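Probable receptor YhhM (Klebsiella variicola At-22, PDB 3Q6C) is of unknown function, possibly a receptor of the DUF2500 family, and folds as a small antiparallel beta sheet with one short helix. Local coordinates at residues L52-P55 / Q56-L60. Sequence-based numbering, arbitrary orientation.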
ATOM      1  N   LEU A  52      -3.486  -4.778  -4.532  1.00 18.87           N
ATOM      2  CA  LEU A  52      -2.733  -5.862  -3.920  1.00 17.09           C
ATOM      3  C   LEU A  52      -3.575  -7.132  -3.890  1.00 17.97           C
ATOM      4  O   LEU A  52      -4.791  -7.094  -4.127  1.00 17.46           O
ATOM      5  CB  LEU A  52      -2.384  -5.510  -2.473  1.00 14.95           C
ATOM      6  CG  LEU A  52      -1.802  -4.152  -2.122  1.00 15.53           C
ATOM      7  CD1 LEU A  52      -1.719  -4.006  -0.614  1.00 15.76           C
ATOM      8  CD2 LEU A  52      -0.444  -4.023  -2.749  1.00 19.22           C
ATOM      9  N   ASP A  53      -2.936  -8.262  -3.608  1.00 16.57           N
ATOM     10  CA  ASP A  53      -3.705  -9.484  -3.462  1.00 16.13           C
ATOM     11  C   ASP A  53      -3.948  -9.523  -1.958  1.00 16.61           C
ATOM     12  O   ASP A  53      -3.420  -8.680  -1.225  1.00 15.51           O
ATOM     13  CB  ASP A  53      -2.936 -10.721  -3.945  1.00 14.78           C
ATOM     14  CG  ASP A  53      -1.609 -10.905  -3.254  1.00 15.05           C
ATOM     15  OD1 ASP A  53      -1.331 -10.211  -2.253  1.00 15.84           O
ATOM     16  OD2 ASP A  53      -0.839 -11.770  -3.722  1.00 15.88           O
ATOM     17  N   ALA A  54      -4.725 -10.487  -1.489  1.00 16.20           N
ATOM     18  CA  ALA A  54      -5.045 -10.560  -0.070  1.00 16.25           C
ATOM     19  C   ALA A  54      -3.864 -10.760   0.879  1.00 16.94           C
ATOM     20  O   ALA A  54      -3.731 -10.040   1.869  1.00 18.26           O
ATOM     21  CB  ALA A  54      -6.087 -11.641   0.165  1.00 14.08           C
ATOM     22  N   PRO A  55      -2.991 -11.739   0.601  1.00 17.63           N
ATOM     23  CA  PRO A  55      -1.850 -11.954   1.506  1.00 17.33           C
ATOM     24  C   PRO A  55      -1.025 -10.684   1.710  1.00 18.39           C
ATOM     25  O   PRO A  55      -0.676 -10.324   2.833  1.00 17.05           O
ATOM     26  CB  PRO A  55      -1.039 -13.049   0.801  1.00 15.93           C
ATOM     27  CG  PRO A  55      -2.055 -13.752  -0.041  1.00 17.11           C
ATOM     28  CD  PRO A  55      -2.910 -12.626  -0.571  1.00 15.80           C
ATOM     29  N   GLN A  56      -0.724 -10.012   0.606  1.00 18.63           N
ATOM     30  CA  GLN A  56       0.067  -8.796   0.629  1.00 20.67           C
ATOM     31  C   GLN A  56      -0.703  -7.719   1.390  1.00 21.16           C
ATOM     32  O   GLN A  56      -0.125  -6.933   2.146  1.00 21.99           O
ATOM     33  CB  GLN A  56       0.344  -8.339  -0.810  1.00 20.84           C
ATOM     34  CG  GLN A  56       1.572  -7.459  -0.980  1.00 22.97           C
ATOM     35  CD  GLN A  56       2.881  -8.206  -0.740  1.00 24.02           C
ATOM     36  OE1 GLN A  56       3.233  -9.132  -1.481  1.00 24.16           O
ATOM     37  NE2 GLN A  56       3.607  -7.803   0.296  1.00 24.77           N
ATOM     38  N   TYR A  57      -2.018  -7.702   1.182  1.00 19.47           N
ATOM     39  CA  TYR A  57      -2.906  -6.741   1.821  1.00 17.65           C
ATOM     40  C   TYR A  57      -3.006  -6.940   3.335  1.00 17.05           C
ATOM     41  O   TYR A  57      -2.872  -5.986   4.104  1.00 15.53           O
ATOM     42  CB  TYR A  57      -4.289  -6.844   1.182  1.00 18.22           C
ATOM     43  CG  TYR A  57      -5.365  -5.993   1.812  1.00 18.13           C
ATOM     44  CD1 TYR A  57      -6.194  -6.512   2.813  1.00 18.79           C
ATOM     45  CD2 TYR A  57      -5.618  -4.700   1.346  1.00 16.76           C
ATOM     46  CE1 TYR A  57      -7.260  -5.768   3.321  1.00 17.49           C
ATOM     47  CE2 TYR A  57      -6.681  -3.949   1.844  1.00 16.59           C
ATOM     48  CZ  TYR A  57      -7.501  -4.492   2.823  1.00 19.37           C
ATOM     49  OH  TYR A  57      -8.595  -3.783   3.263  1.00 20.80           O
ATOM     50  N   HIS A  58      -3.245  -8.174   3.768  1.00 16.21           N
ATOM     51  CA  HIS A  58      -3.346  -8.442   5.199  1.00 15.29           C
ATOM     52  C   HIS A  58      -2.009  -8.251   5.895  1.00 13.29           C
ATOM     53  O   HIS A  58      -1.952  -8.181   7.113  1.00 12.85           O
ATOM     54  CB  HIS A  58      -3.881  -9.855   5.451  1.00 17.06           C
ATOM     55  CG  HIS A  58      -5.294 -10.050   4.994  1.00 18.24           C
ATOM     56  ND1 HIS A  58      -6.328  -9.233   5.404  1.00 19.70           N
ATOM     57  CD2 HIS A  58      -5.839 -10.936   4.126  1.00 18.92           C
ATOM     58  CE1 HIS A  58      -7.446  -9.604   4.804  1.00 18.96           C
ATOM     59  NE2 HIS A  58      -7.176 -10.634   4.021  1.00 21.00           N
ATOM     60  N   ALA A  59      -0.933  -8.146   5.121  1.00 14.52           N
ATOM     61  CA  ALA A  59       0.401  -7.946   5.693  1.00 14.49           C
ATOM     62  C   ALA A  59       0.625  -6.497   6.126  1.00 15.86           C
ATOM     63  O   ALA A  59       1.459  -6.231   6.986  1.00 15.98           O
ATOM     64  CB  ALA A  59       1.466  -8.346   4.693  1.00 11.65           C
ATOM     65  N   LEU A  60      -0.124  -5.572   5.526  1.00 16.77           N
ATOM     66  CA  LEU A  60      -0.010  -4.151   5.842  1.00 17.29           C
ATOM     67  C   LEU A  60      -0.848  -3.740   7.033  1.00 18.64           C
ATOM     68  O   LEU A  60      -1.849  -4.378   7.359  1.00 18.65           O
ATOM     69  CB  LEU A  60      -0.448  -3.299   4.656  1.00 16.12           C
ATOM     70  CG  LEU A  60       0.364  -3.317   3.368  1.00 15.90           C
ATOM     71  CD1 LEU A  60      -0.250  -2.305   2.419  1.00 16.19           C
ATOM     72  CD2 LEU A  60       1.825  -2.978   3.641  1.00 13.50           C
TER
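L52 and L60 both turn CG anti to the carbonyl carbon, L52 with chi1 -47°, and their CD1 methyls touch. D53 does otherwise: its CG sits between backbone N and carbonyl carbon, at chi1 57°, and the carboxylate folds back over the start of helix 54-59. There D53 is the N-cap. Its OD1 accepts from Q56 N at 2.9 Å, although OD1 lies too close to a neighbouring atom in the model and its exact place is less sure. The backbone of the same residue is used as well, since D53 O takes Y57 N at 3.0 Å. The next bond is straighter: H58 N to A54 O, 2.7 Å, with an N-H...O angle of 171°. A weak bond from A59 N to P55 O, 3.2 Å, follows.

L52 reaches one methyl toward Y57 and L60. Its CD1 touches L60 CD1 at 3.8 Å, the two side chains crossing at about a right angle. The same methyl lies against Y57 CA at 3.8 Å, near the plane of the tyrosine ring and at its edge. The H58 ring passes beside A54, whose CB is 4.0 Å from H58 CD2. CD1 of Y57 lies over one face of the imidazole, toward its rim.

L52 lies next to the helix, and its backbone pairs with Y35 on strand 33-41. Its side chain also touches A37 and F75. L60 continues this apolar layer onto A37, F39 and F78, while K11 makes a cation-pi contact with Y57 and its NZ hydrogen-bonds to L60 O. The contact thus has two chemistries. One side-chain capping bond, if OD1 is placed correctly, and backbone bonds take up early N-H groups of the short helix. A negative carboxylate there would suit the positive end of the helix dipole. Leucine contacts seat its buried side on the sheet.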